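Local coordinates for putative uncharacterized protein (Pyrococcus furiosus, PDB 3UFC) that binds CRISPR RNA as a Cas6 paralogue, built from ferredoxin-like domains, and is only putatively an endoribonuclease, at residues Val31-Ala36 with Glu97-Phe102; Thr138-Gly143 with Lys147-Tyr152; Leu167-Glu172 with Glu228-Gly233. All blocks are in the same frame, centred on the assembly; numbering follows the deposited sequence.

Interaction 1 of 3, residues Val31-Ala36 with Glu97-Phe102; sequences VEKAGA and EKSPEF
K33 and S99 mark the closest backbone approach, their CA atoms 6.5 Å apart, where helix 23-37 passes the turn that leads from the end of helix 86-98 into strand 101-104. S99 is the first residue beyond the helix to leave helical angles, and from there to E101 the chain offers several oxygens to K33, whose nearly straight side chain bends only at its end (chi4 -59°) and so brings NZ into the turn. There NZ makes three hydrogen bonds. It reaches S99 OG at 2.8 Å and E101 O at 2.8 Å, the latter in the carbonyl plane, while S99 O, also 2.8 Å from K33 NZ, receives it from above its carbonyl plane. A single ammonium group thus ties both sides of the turn together and engages the serine hydroxyl. The methylenes are used as well: K33 CE lies over one face of the F102 ring, 3.9 Å from its centroid, in a CH-pi contact, whereas NZ is too far from the ring for more than a weak cation-pi attraction. Lysine suits the place because its greasy shaft crosses the aromatic face before its charge meets the oxygens. F102 itself packs on L26 and I30 of helix 23-37 and on I96 of helix 86-98. K33 thereby grips the connection between helix 86-98 and edge strand 101-104 of a ferredoxin-like sheet.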
ATOM      1  N   VAL A  31      -1.990 -13.013   2.550  1.00 27.03           N
ATOM      2  CA  VAL A  31      -3.321 -13.565   2.308  1.00 27.51           C
ATOM      3  C   VAL A  31      -3.379 -15.038   2.731  1.00 31.16           C
ATOM      4  O   VAL A  31      -4.351 -15.482   3.347  1.00 29.88           O
ATOM      5  CB  VAL A  31      -3.717 -13.459   0.815  1.00 28.54           C
ATOM      6  CG1 VAL A  31      -5.040 -14.180   0.577  1.00 26.84           C
ATOM      7  CG2 VAL A  31      -3.829 -11.989   0.404  1.00 26.23           C
ATOM      8  N   GLU A  32      -2.337 -15.789   2.398  1.00 31.85           N
ATOM      9  CA  GLU A  32      -2.280 -17.201   2.754  1.00 36.24           C
ATOM     10  C   GLU A  32      -2.339 -17.348   4.279  1.00 35.36           C
ATOM     11  O   GLU A  32      -3.119 -18.137   4.808  1.00 36.26           O
ATOM     12  CB  GLU A  32      -0.989 -17.820   2.203  1.00 38.58           C
ATOM     13  CG  GLU A  32      -0.883 -19.334   2.347  1.00 46.89           C
ATOM     14  CD  GLU A  32      -0.627 -19.781   3.776  1.00 51.75           C
ATOM     15  OE1 GLU A  32       0.354 -19.297   4.381  1.00 54.23           O
ATOM     16  OE2 GLU A  32      -1.402 -20.618   4.291  1.00 54.83           O
ATOM     17  N   LYS A  33      -1.528 -16.568   4.984  1.00 34.62           N
ATOM     18  CA  LYS A  33      -1.502 -16.636   6.442  1.00 34.62           C
ATOM     19  C   LYS A  33      -2.825 -16.217   7.086  1.00 35.92           C
ATOM     20  O   LYS A  33      -3.283 -16.850   8.037  1.00 36.80           O
ATOM     21  CB  LYS A  33      -0.356 -15.778   6.987  1.00 32.62           C
ATOM     22  CG  LYS A  33       1.020 -16.271   6.548  1.00 30.80           C
ATOM     23  CD  LYS A  33       2.128 -15.333   6.988  1.00 30.70           C
ATOM     24  CE  LYS A  33       3.467 -15.790   6.430  1.00 29.93           C
ATOM     25  NZ  LYS A  33       3.806 -17.174   6.887  1.00 30.32           N
ATOM     26  N   ALA A  34      -3.442 -15.157   6.572  1.00 35.59           N
ATOM     27  CA  ALA A  34      -4.705 -14.684   7.130  1.00 35.99           C
ATOM     28  C   ALA A  34      -5.848 -15.650   6.834  1.00 37.14           C
ATOM     29  O   ALA A  34      -6.725 -15.865   7.672  1.00 36.98           O
ATOM     30  CB  ALA A  34      -5.037 -13.296   6.582  1.00 33.64           C
ATOM     31  N   GLY A  35      -5.831 -16.231   5.640  1.00 38.93           N
ATOM     32  CA  GLY A  35      -6.879 -17.157   5.256  1.00 41.18           C
ATOM     33  C   GLY A  35      -6.903 -18.423   6.089  1.00 44.07           C
ATOM     34  O   GLY A  35      -7.965 -19.001   6.312  1.00 44.78           O
ATOM     35  N   ALA A  36      -5.734 -18.858   6.549  1.00 45.57           N
ATOM     36  CA  ALA A  36      -5.628 -20.066   7.361  1.00 47.62           C
ATOM     37  C   ALA A  36      -6.427 -19.936   8.655  1.00 48.93           C
ATOM     38  O   ALA A  36      -6.932 -20.926   9.183  1.00 49.99           O
ATOM     39  CB  ALA A  36      -4.161 -20.354   7.681  1.00 47.33           C
ATOM     40  N   GLU A  97       0.960 -14.261  13.523  1.00 37.73           N
ATOM     41  CA  GLU A  97       1.433 -14.740  14.817  1.00 39.87           C
ATOM     42  C   GLU A  97       1.567 -16.258  14.780  1.00 40.34           C
ATOM     43  O   GLU A  97       2.467 -16.822  15.396  1.00 40.53           O
ATOM     44  CB  GLU A  97       0.465 -14.326  15.931  1.00 40.87           C
ATOM     45  CG  GLU A  97       0.634 -12.886  16.384  1.00 44.31           C
ATOM     46  CD  GLU A  97       1.922 -12.671  17.160  1.00 48.37           C
ATOM     47  OE1 GLU A  97       2.032 -13.204  18.284  1.00 49.59           O
ATOM     48  OE2 GLU A  97       2.826 -11.976  16.648  1.00 49.61           O
ATOM     49  N   LYS A  98       0.674 -16.910  14.039  1.00 40.93           N
ATOM     50  CA  LYS A  98       0.686 -18.366  13.912  1.00 42.17           C
ATOM     51  C   LYS A  98       1.740 -18.860  12.922  1.00 41.97           C
ATOM     52  O   LYS A  98       2.303 -19.941  13.097  1.00 42.12           O
ATOM     53  CB  LYS A  98      -0.691 -18.865  13.473  1.00 43.36           C
ATOM     54  CG  LYS A  98      -0.748 -20.358  13.174  1.00 46.58           C
ATOM     55  CD  LYS A  98      -2.143 -20.770  12.734  1.00 49.13           C
ATOM     56  CE  LYS A  98      -2.214 -22.256  12.425  1.00 51.82           C
ATOM     57  NZ  LYS A  98      -3.581 -22.670  11.988  1.00 54.55           N
ATOM     58  N   SER A  99       1.990 -18.072  11.880  1.00 40.17           N
ATOM     59  CA  SER A  99       2.978 -18.425  10.861  1.00 38.66           C
ATOM     60  C   SER A  99       3.839 -17.184  10.612  1.00 38.93           C
ATOM     61  O   SER A  99       3.677 -16.493   9.605  1.00 39.07           O
ATOM     62  CB  SER A  99       2.263 -18.849   9.577  1.00 38.67           C
ATOM     63  OG  SER A  99       3.187 -19.264   8.591  1.00 40.87           O
ATOM     64  N   PRO A 100       4.775 -16.898  11.536  1.00 38.18           N
ATOM     65  CA  PRO A 100       5.700 -15.758  11.518  1.00 38.50           C
ATOM     66  C   PRO A 100       6.847 -15.691  10.513  1.00 38.35           C
ATOM     67  O   PRO A 100       7.705 -14.822  10.637  1.00 40.15           O
ATOM     68  CB  PRO A 100       6.212 -15.724  12.952  1.00 38.89           C
ATOM     69  CG  PRO A 100       6.291 -17.183  13.288  1.00 38.76           C
ATOM     70  CD  PRO A 100       4.968 -17.700  12.761  1.00 38.43           C
ATOM     71  N   GLU A 101       6.880 -16.573   9.523  1.00 39.36           N
ATOM     72  CA  GLU A 101       7.972 -16.525   8.551  1.00 40.01           C
ATOM     73  C   GLU A 101       7.557 -16.005   7.179  1.00 39.44           C
ATOM     74  O   GLU A 101       6.481 -16.339   6.673  1.00 39.40           O
ATOM     75  CB  GLU A 101       8.609 -17.908   8.381  1.00 43.78           C
ATOM     76  CG  GLU A 101       9.353 -18.420   9.600  1.00 48.57           C
ATOM     77  CD  GLU A 101      10.188 -19.653   9.295  1.00 51.57           C
ATOM     78  OE1 GLU A 101      11.141 -19.545   8.493  1.00 52.14           O
ATOM     79  OE2 GLU A 101       9.890 -20.728   9.853  1.00 55.09           O
ATOM     80  N   PHE A 102       8.417 -15.183   6.585  1.00 37.23           N
ATOM     81  CA  PHE A 102       8.170 -14.633   5.255  1.00 37.00           C
ATOM     82  C   PHE A 102       9.355 -14.915   4.345  1.00 37.74           C
ATOM     83  O   PHE A 102      10.508 -14.854   4.769  1.00 36.68           O
ATOM     84  CB  PHE A 102       7.932 -13.118   5.303  1.00 35.59           C
ATOM     85  CG  PHE A 102       6.545 -12.730   5.735  1.00 35.37           C
ATOM     86  CD1 PHE A 102       6.279 -12.397   7.061  1.00 36.23           C
ATOM     87  CD2 PHE A 102       5.500 -12.707   4.814  1.00 31.95           C
ATOM     88  CE1 PHE A 102       4.986 -12.046   7.466  1.00 35.29           C
ATOM     89  CE2 PHE A 102       4.212 -12.360   5.204  1.00 32.22           C
ATOM     90  CZ  PHE A 102       3.951 -12.028   6.533  1.00 34.24           C
TER

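Interaction 2 of 3, residues Thr138-Gly143 with Lys147-Tyr152; sequences TVKFEG and KHWDLY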
ATOM      1  N   THR A 138      -5.710   5.015 -16.247  1.00 36.70           N
ATOM      2  CA  THR A 138      -6.770   5.369 -17.171  1.00 40.10           C
ATOM      3  C   THR A 138      -6.642   4.392 -18.338  1.00 43.34           C
ATOM      4  O   THR A 138      -5.694   3.609 -18.389  1.00 42.25           O
ATOM      5  CB  THR A 138      -6.630   6.823 -17.671  1.00 39.10           C
ATOM      6  OG1 THR A 138      -7.747   7.147 -18.507  1.00 41.44           O
ATOM      7  CG2 THR A 138      -5.345   7.006 -18.449  1.00 37.69           C
ATOM      8  N   VAL A 139      -7.590   4.424 -19.263  1.00 47.89           N
ATOM      9  CA  VAL A 139      -7.552   3.519 -20.405  1.00 53.43           C
ATOM     10  C   VAL A 139      -7.111   4.213 -21.687  1.00 57.27           C
ATOM     11  O   VAL A 139      -7.680   5.232 -22.077  1.00 57.94           O
ATOM     12  CB  VAL A 139      -8.937   2.873 -20.644  1.00 53.14           C
ATOM     13  CG1 VAL A 139      -8.916   2.043 -21.915  1.00 54.30           C
ATOM     14  CG2 VAL A 139      -9.312   2.000 -19.459  1.00 53.34           C
ATOM     15  N   LYS A 140      -6.090   3.655 -22.333  1.00 62.50           N
ATOM     16  CA  LYS A 140      -5.576   4.194 -23.588  1.00 68.61           C
ATOM     17  C   LYS A 140      -5.476   3.098 -24.651  1.00 72.59           C
ATOM     18  O   LYS A 140      -5.395   1.910 -24.332  1.00 72.59           O
ATOM     19  CB  LYS A 140      -4.204   4.845 -23.383  1.00 69.51           C
ATOM     20  CG  LYS A 140      -4.263   6.254 -22.805  1.00 71.12           C
ATOM     21  CD  LYS A 140      -2.879   6.891 -22.765  1.00 71.73           C
ATOM     22  CE  LYS A 140      -2.939   8.352 -22.334  1.00 72.39           C
ATOM     23  NZ  LYS A 140      -3.460   8.530 -20.949  1.00 72.34           N
ATOM     24  N   PHE A 141      -5.477   3.513 -25.913  1.00 77.05           N
ATOM     25  CA  PHE A 141      -5.413   2.592 -27.044  1.00 81.35           C
ATOM     26  C   PHE A 141      -4.108   1.809 -27.191  1.00 83.28           C
ATOM     27  O   PHE A 141      -3.016   2.341 -26.984  1.00 83.48           O
ATOM     28  CB  PHE A 141      -5.701   3.358 -28.338  1.00 83.03           C
ATOM     29  CG  PHE A 141      -4.906   4.629 -28.482  1.00 85.60           C
ATOM     30  CD1 PHE A 141      -3.524   4.591 -28.640  1.00 86.00           C
ATOM     31  CD2 PHE A 141      -5.544   5.867 -28.458  1.00 86.55           C
ATOM     32  CE1 PHE A 141      -2.786   5.768 -28.773  1.00 86.85           C
ATOM     33  CE2 PHE A 141      -4.816   7.050 -28.591  1.00 87.05           C
ATOM     34  CZ  PHE A 141      -3.434   6.999 -28.749  1.00 86.83           C
ATOM     35  N   GLU A 142      -4.243   0.536 -27.555  1.00 85.36           N
ATOM     36  CA  GLU A 142      -3.105  -0.357 -27.754  1.00 87.76           C
ATOM     37  C   GLU A 142      -3.506  -1.558 -28.606  1.00 88.29           C
ATOM     38  O   GLU A 142      -3.733  -2.652 -28.087  1.00 88.82           O
ATOM     39  CB  GLU A 142      -2.559  -0.851 -26.410  1.00 89.29           C
ATOM     40  CG  GLU A 142      -1.611   0.111 -25.711  1.00 91.21           C
ATOM     41  CD  GLU A 142      -0.318   0.317 -26.479  1.00 92.06           C
ATOM     42  OE1 GLU A 142      -0.369   0.865 -27.600  1.00 92.66           O
ATOM     43  OE2 GLU A 142       0.750  -0.073 -25.960  1.00 92.52           O
ATOM     44  N   GLY A 143      -3.596  -1.347 -29.915  1.00 88.53           N
ATOM     45  CA  GLY A 143      -3.960  -2.427 -30.812  1.00 88.32           C
ATOM     46  C   GLY A 143      -5.428  -2.806 -30.757  1.00 88.27           C
ATOM     47  O   GLY A 143      -6.304  -1.943 -30.803  1.00 88.39           O
ATOM     48  N   LYS A 147      -5.501  -1.081 -23.114  1.00 67.71           N
ATOM     49  CA  LYS A 147      -4.370  -1.239 -22.215  1.00 64.92           C
ATOM     50  C   LYS A 147      -4.418  -0.162 -21.138  1.00 61.68           C
ATOM     51  O   LYS A 147      -4.770   0.988 -21.410  1.00 60.11           O
ATOM     52  CB  LYS A 147      -3.060  -1.139 -22.998  1.00 66.97           C
ATOM     53  CG  LYS A 147      -1.875  -1.802 -22.315  1.00 69.31           C
ATOM     54  CD  LYS A 147      -2.110  -3.300 -22.116  1.00 70.87           C
ATOM     55  CE  LYS A 147      -2.380  -4.014 -23.438  1.00 70.92           C
ATOM     56  NZ  LYS A 147      -1.259  -3.846 -24.408  1.00 72.12           N
ATOM     57  N   HIS A 148      -4.075  -0.540 -19.913  1.00 57.73           N
ATOM     58  CA  HIS A 148      -4.076   0.409 -18.814  1.00 53.90           C
ATOM     59  C   HIS A 148      -2.881   1.335 -18.929  1.00 49.96           C
ATOM     60  O   HIS A 148      -1.791   0.917 -19.318  1.00 48.81           O
ATOM     61  CB  HIS A 148      -4.053  -0.323 -17.471  1.00 57.02           C
ATOM     62  CG  HIS A 148      -5.368  -0.931 -17.096  1.00 59.90           C
ATOM     63  ND1 HIS A 148      -5.535  -1.718 -15.976  1.00 62.28           N
ATOM     64  CD2 HIS A 148      -6.585  -0.857 -17.687  1.00 61.24           C
ATOM     65  CE1 HIS A 148      -6.797  -2.103 -15.895  1.00 62.77           C
ATOM     66  NE2 HIS A 148      -7.455  -1.594 -16.921  1.00 62.46           N
ATOM     67  N   TRP A 149      -3.103   2.603 -18.612  1.00 44.53           N
ATOM     68  CA  TRP A 149      -2.050   3.595 -18.671  1.00 40.60           C
ATOM     69  C   TRP A 149      -1.890   4.230 -17.290  1.00 37.46           C
ATOM     70  O   TRP A 149      -2.823   4.836 -16.763  1.00 33.11           O
ATOM     71  CB  TRP A 149      -2.393   4.658 -19.715  1.00 42.47           C
ATOM     72  CG  TRP A 149      -1.262   5.583 -19.993  1.00 47.27           C
ATOM     73  CD1 TRP A 149      -1.015   6.784 -19.393  1.00 47.96           C
ATOM     74  CD2 TRP A 149      -0.176   5.353 -20.897  1.00 49.61           C
ATOM     75  NE1 TRP A 149       0.162   7.316 -19.865  1.00 49.99           N
ATOM     76  CE2 TRP A 149       0.698   6.456 -20.790  1.00 50.68           C
ATOM     77  CE3 TRP A 149       0.145   4.317 -21.786  1.00 50.43           C
ATOM     78  CZ2 TRP A 149       1.875   6.556 -21.539  1.00 51.80           C
ATOM     79  CZ3 TRP A 149       1.317   4.416 -22.531  1.00 51.77           C
ATOM     80  CH2 TRP A 149       2.167   5.528 -22.401  1.00 52.00           C
ATOM     81  N   ASP A 150      -0.704   4.070 -16.710  1.00 34.55           N
ATOM     82  CA  ASP A 150      -0.399   4.609 -15.388  1.00 34.03           C
ATOM     83  C   ASP A 150      -0.114   6.102 -15.442  1.00 31.76           C
ATOM     84  O   ASP A 150       0.711   6.568 -16.235  1.00 31.61           O
ATOM     85  CB  ASP A 150       0.792   3.855 -14.790  1.00 35.07           C
ATOM     86  CG  ASP A 150       0.500   2.380 -14.604  1.00 38.29           C
ATOM     87  OD1 ASP A 150       1.446   1.583 -14.436  1.00 38.74           O
ATOM     88  OD2 ASP A 150      -0.694   2.016 -14.625  1.00 40.35           O
ATOM     89  N   LEU A 151      -0.805   6.846 -14.586  1.00 28.15           N
ATOM     90  CA  LEU A 151      -0.668   8.295 -14.525  1.00 27.41           C
ATOM     91  C   LEU A 151       0.151   8.763 -13.327  1.00 27.56           C
ATOM     92  O   LEU A 151       0.308   8.036 -12.346  1.00 24.65           O
ATOM     93  CB  LEU A 151      -2.057   8.935 -14.468  1.00 26.89           C
ATOM     94  CG  LEU A 151      -2.991   8.597 -15.637  1.00 28.95           C
ATOM     95  CD1 LEU A 151      -4.404   9.054 -15.316  1.00 26.63           C
ATOM     96  CD2 LEU A 151      -2.478   9.262 -16.919  1.00 26.68           C
ATOM     97  N   TYR A 152       0.660   9.990 -13.429  1.00 28.29           N
ATOM     98  CA  TYR A 152       1.460  10.625 -12.385  1.00 30.96           C
ATOM     99  C   TYR A 152       0.800  11.964 -12.062  1.00 32.24           C
ATOM    100  O   TYR A 152       0.019  12.480 -12.861  1.00 31.95           O
ATOM    101  CB  TYR A 152       2.882  10.866 -12.881  1.00 30.33           C
ATOM    102  CG  TYR A 152       3.565   9.627 -13.405  1.00 31.72           C
ATOM    103  CD1 TYR A 152       4.060   8.659 -12.536  1.00 30.47           C
ATOM    104  CD2 TYR A 152       3.716   9.421 -14.777  1.00 31.91           C
ATOM    105  CE1 TYR A 152       4.697   7.519 -13.016  1.00 31.74           C
ATOM    106  CE2 TYR A 152       4.348   8.281 -15.271  1.00 31.59           C
ATOM    107  CZ  TYR A 152       4.839   7.338 -14.384  1.00 32.79           C
ATOM    108  OH  TYR A 152       5.493   6.230 -14.862  1.00 34.64           O
TER
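K140 crosses the indole of W149 at a slant, both side chains on the same side of a two-stranded antiparallel ribbon. The extended lysine chain carries CD over one face, 3.7 Å from the centroid of the five-membered ring, and a bend at chi4 (63°) turns NZ back to 3.4 Å from W149 CD1. Lysine fits here because its methylenes can cover an exposed indole. On the same side, T138 CG2 meets L151 CD1 at 3.9 Å, and both residues pack on L157 and on R161 of helix 158-174, at the buried end. The other side carries V139 and H148, a non-hydrogen-bonded pair in which V139 CG2 lies 4.3 Å from H148 CD2; the imidazole ND1 bonds to R137. Toward the turn the side chains of E142 and K147 cross, CG of E142 3.3 Å from CB of K147, while E142 OE2 and K147 NZ, 4.5 Å apart, are opposite charges too distant for a salt bridge. The backbone supports these pairings through two hydrogen-bonded pairs, T138 with W149 and K140 with K147. Strand directions 124° apart, for 138-142 and 147-151, mark a strongly twisted beta hairpin, here an outlying one of the C-terminal Cas6 domain.

Interaction 3 of 3, residues Leu167-Glu172 with Glu228-Gly233; sequences LLRYHE and EKTNLG
R169 and T230 meet in a small buried contact, the guanidinium of the helix residue presenting one face to the threonine of a short 3-10 turn. The tight part lies here: T230 OG1 sits over that face 3.2 Å from R169 NH2, too poorly angled for a hydrogen bond, and T230 CG2 is 3.5 Å from R169 NH1. A bend at chi3 (50°) turns the arginine head into this position. Its N-H groups are spent on backbone oxygens instead: NE on H49 O, NH1 on G225 O, NH2 on G50 O and N224 O. These bonds fix the rotation of the guanidinium, leaving a face for the threonine. T230 OG1 in turn bonds to W52 O, so a beta-branched residue supplies a methyl for packing and a hydroxyl for a loop carbonyl. The looser side is that of E228, partly exposed and barely touched, whose carboxylate leads away to R137 N, and of K229, whose CB points away from the helix. A buried arginine binding several carbonyls joins helix 158-174 to the glycine-containing loop after helix 215-224, consistent with the glycine-rich loop near the C terminus of Cas6-family proteins; through H49, G50 and W52 the site also ties the N-terminal and C-terminal halves together.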
ATOM      1  N   LEU A 167     -13.898   7.347  -5.085  1.00 23.60           N
ATOM      2  CA  LEU A 167     -15.352   7.260  -4.916  1.00 24.50           C
ATOM      3  C   LEU A 167     -15.859   5.836  -5.143  1.00 24.57           C
ATOM      4  O   LEU A 167     -16.711   5.346  -4.402  1.00 23.48           O
ATOM      5  CB  LEU A 167     -16.070   8.217  -5.876  1.00 26.91           C
ATOM      6  CG  LEU A 167     -15.832   9.711  -5.629  1.00 28.87           C
ATOM      7  CD1 LEU A 167     -16.591  10.545  -6.660  1.00 29.58           C
ATOM      8  CD2 LEU A 167     -16.289  10.064  -4.223  1.00 29.79           C
ATOM      9  N   LEU A 168     -15.324   5.179  -6.169  1.00 25.76           N
ATOM     10  CA  LEU A 168     -15.706   3.808  -6.507  1.00 25.67           C
ATOM     11  C   LEU A 168     -15.312   2.831  -5.393  1.00 25.13           C
ATOM     12  O   LEU A 168     -16.103   1.980  -4.990  1.00 23.98           O
ATOM     13  CB  LEU A 168     -15.016   3.394  -7.811  1.00 28.16           C
ATOM     14  CG  LEU A 168     -15.794   3.286  -9.126  1.00 34.31           C
ATOM     15  CD1 LEU A 168     -16.960   4.252  -9.169  1.00 30.62           C
ATOM     16  CD2 LEU A 168     -14.829   3.541 -10.278  1.00 32.97           C
ATOM     17  N   ARG A 169     -14.075   2.941  -4.919  1.00 23.20           N
ATOM     18  CA  ARG A 169     -13.596   2.067  -3.850  1.00 23.97           C
ATOM     19  C   ARG A 169     -14.392   2.310  -2.563  1.00 23.54           C
ATOM     20  O   ARG A 169     -14.784   1.366  -1.877  1.00 24.31           O
ATOM     21  CB  ARG A 169     -12.101   2.301  -3.605  1.00 21.81           C
ATOM     22  CG  ARG A 169     -11.198   1.892  -4.773  1.00 20.87           C
ATOM     23  CD  ARG A 169      -9.735   2.084  -4.408  1.00 22.65           C
ATOM     24  NE  ARG A 169      -9.440   1.465  -3.113  1.00 20.93           N
ATOM     25  CZ  ARG A 169      -8.549   1.938  -2.248  1.00 21.26           C
ATOM     26  NH1 ARG A 169      -7.854   3.037  -2.540  1.00 17.94           N
ATOM     27  NH2 ARG A 169      -8.382   1.338  -1.078  1.00 18.21           N
ATOM     28  N   TYR A 170     -14.639   3.579  -2.251  1.00 23.35           N
ATOM     29  CA  TYR A 170     -15.394   3.944  -1.051  1.00 24.14           C
ATOM     30  C   TYR A 170     -16.801   3.328  -1.078  1.00 26.70           C
ATOM     31  O   TYR A 170     -17.287   2.811  -0.070  1.00 23.94           O
ATOM     32  CB  TYR A 170     -15.503   5.471  -0.947  1.00 24.89           C
ATOM     33  CG  TYR A 170     -15.991   5.977   0.399  1.00 25.56           C
ATOM     34  CD1 TYR A 170     -15.108   6.574   1.298  1.00 25.93           C
ATOM     35  CD2 TYR A 170     -17.332   5.863   0.769  1.00 24.64           C
ATOM     36  CE1 TYR A 170     -15.547   7.051   2.540  1.00 26.05           C
ATOM     37  CE2 TYR A 170     -17.784   6.333   2.009  1.00 26.93           C
ATOM     38  CZ  TYR A 170     -16.883   6.924   2.887  1.00 27.28           C
ATOM     39  OH  TYR A 170     -17.311   7.388   4.112  1.00 29.74           O
ATOM     40  N   HIS A 171     -17.457   3.385  -2.234  1.00 26.58           N
ATOM     41  CA  HIS A 171     -18.795   2.822  -2.356  1.00 27.62           C
ATOM     42  C   HIS A 171     -18.788   1.318  -2.109  1.00 29.13           C
ATOM     43  O   HIS A 171     -19.618   0.792  -1.361  1.00 27.98           O
ATOM     44  CB  HIS A 171     -19.378   3.109  -3.744  1.00 29.66           C
ATOM     45  CG  HIS A 171     -20.676   2.411  -3.999  1.00 27.96           C
ATOM     46  ND1 HIS A 171     -20.743   1.091  -4.386  1.00 29.73           N
ATOM     47  CD2 HIS A 171     -21.956   2.824  -3.839  1.00 28.20           C
ATOM     48  CE1 HIS A 171     -22.010   0.718  -4.452  1.00 30.61           C
ATOM     49  NE2 HIS A 171     -22.765   1.750  -4.124  1.00 27.90           N
ATOM     50  N   GLU A 172     -17.852   0.630  -2.748  1.00 28.29           N
ATOM     51  CA  GLU A 172     -17.735  -0.810  -2.603  1.00 30.24           C
ATOM     52  C   GLU A 172     -17.345  -1.232  -1.184  1.00 30.85           C
ATOM     53  O   GLU A 172     -17.967  -2.119  -0.602  1.00 29.91           O
ATOM     54  CB  GLU A 172     -16.704  -1.348  -3.595  1.00 32.33           C
ATOM     55  CG  GLU A 172     -16.392  -2.822  -3.426  1.00 39.43           C
ATOM     56  CD  GLU A 172     -17.625  -3.697  -3.552  1.00 44.12           C
ATOM     57  OE1 GLU A 172     -18.411  -3.494  -4.505  1.00 45.21           O
ATOM     58  OE2 GLU A 172     -17.799  -4.594  -2.700  1.00 48.47           O
ATOM     59  N   GLU A 228      -5.233   2.921  -6.769  1.00 21.74           N
ATOM     60  CA  GLU A 228      -5.608   1.551  -7.112  1.00 23.10           C
ATOM     61  C   GLU A 228      -4.573   0.525  -6.687  1.00 21.04           C
ATOM     62  O   GLU A 228      -3.464   0.876  -6.281  1.00 20.34           O
ATOM     63  CB  GLU A 228      -5.802   1.436  -8.630  1.00 25.99           C
ATOM     64  CG  GLU A 228      -6.749   2.465  -9.216  1.00 33.02           C
ATOM     65  CD  GLU A 228      -6.804   2.402 -10.732  1.00 35.44           C
ATOM     66  OE1 GLU A 228      -7.068   1.303 -11.265  1.00 35.01           O
ATOM     67  OE2 GLU A 228      -6.587   3.448 -11.383  1.00 34.39           O
ATOM     68  N   LYS A 229      -4.952  -0.747  -6.791  1.00 20.53           N
ATOM     69  CA  LYS A 229      -4.067  -1.864  -6.457  1.00 21.63           C
ATOM     70  C   LYS A 229      -3.550  -1.810  -5.023  1.00 20.33           C
ATOM     71  O   LYS A 229      -2.498  -2.380  -4.726  1.00 20.22           O
ATOM     72  CB  LYS A 229      -2.861  -1.864  -7.403  1.00 23.79           C
ATOM     73  CG  LYS A 229      -3.202  -1.868  -8.889  1.00 29.17           C
ATOM     74  CD  LYS A 229      -3.924  -3.147  -9.282  1.00 33.62           C
ATOM     75  CE  LYS A 229      -4.066  -3.260 -10.795  1.00 38.90           C
ATOM     76  NZ  LYS A 229      -4.667  -4.565 -11.193  1.00 41.54           N
ATOM     77  N   THR A 230      -4.278  -1.148  -4.129  1.00 20.34           N
ATOM     78  CA  THR A 230      -3.796  -1.023  -2.757  1.00 20.57           C
ATOM     79  C   THR A 230      -3.547  -2.352  -2.043  1.00 21.16           C
ATOM     80  O   THR A 230      -2.589  -2.471  -1.275  1.00 21.57           O
ATOM     81  CB  THR A 230      -4.742  -0.132  -1.896  1.00 20.05           C
ATOM     82  OG1 THR A 230      -6.027  -0.757  -1.758  1.00 17.58           O
ATOM     83  CG2 THR A 230      -4.910   1.238  -2.561  1.00 18.10           C
ATOM     84  N   ASN A 231      -4.387  -3.349  -2.308  1.00 20.55           N
ATOM     85  CA  ASN A 231      -4.241  -4.656  -1.671  1.00 23.22           C
ATOM     86  C   ASN A 231      -2.983  -5.392  -2.128  1.00 24.22           C
ATOM     87  O   ASN A 231      -2.566  -6.370  -1.503  1.00 22.16           O
ATOM     88  CB  ASN A 231      -5.480  -5.518  -1.935  1.00 23.97           C
ATOM     89  CG  ASN A 231      -5.676  -5.826  -3.401  1.00 27.23           C
ATOM     90  OD1 ASN A 231      -5.612  -4.937  -4.246  1.00 26.36           O
ATOM     91  ND2 ASN A 231      -5.930  -7.097  -3.712  1.00 26.85           N
ATOM     92  N   LEU A 232      -2.371  -4.913  -3.210  1.00 23.58           N
ATOM     93  CA  LEU A 232      -1.147  -5.527  -3.716  1.00 24.08           C
ATOM     94  C   LEU A 232       0.068  -4.817  -3.130  1.00 23.31           C
ATOM     95  O   LEU A 232       1.208  -5.081  -3.523  1.00 23.65           O
ATOM     96  CB  LEU A 232      -1.098  -5.459  -5.247  1.00 25.22           C
ATOM     97  CG  LEU A 232      -2.232  -6.170  -5.989  1.00 28.24           C
ATOM     98  CD1 LEU A 232      -2.009  -6.029  -7.492  1.00 29.76           C
ATOM     99  CD2 LEU A 232      -2.280  -7.642  -5.587  1.00 27.13           C
ATOM    100  N   GLY A 233      -0.182  -3.903  -2.195  1.00 22.20           N
ATOM    101  CA  GLY A 233       0.905  -3.184  -1.552  1.00 19.91           C
ATOM    102  C   GLY A 233       1.190  -1.805  -2.111  1.00 20.70           C
ATOM    103  O   GLY A 233       2.354  -1.407  -2.225  1.00 18.06           O
TER

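How the interactions relate
Interaction 3 is the buried one, its centre about 10 Å from the chain centre, whereas the centres of interactions 1 and 2 lie farther out, at about 18 and 21 Å, and both are only partly buried. Interaction 1 belongs to the N-terminal Cas6 part; the other two share the C-terminal part, where the next element after strand 145-151 is helix 158-174. Their chemistry follows place. A lysine gathers turn oxygens at the edge of one sheet, a backbone ladder with side-chain cover makes the outlying hairpin, and in the interior a buried arginine bonds to loop carbonyls and packs by its face. No two contacts touch: nearest atoms are about 5 Å apart between interactions 2 and 3 and about 6 Å between 1 and 3.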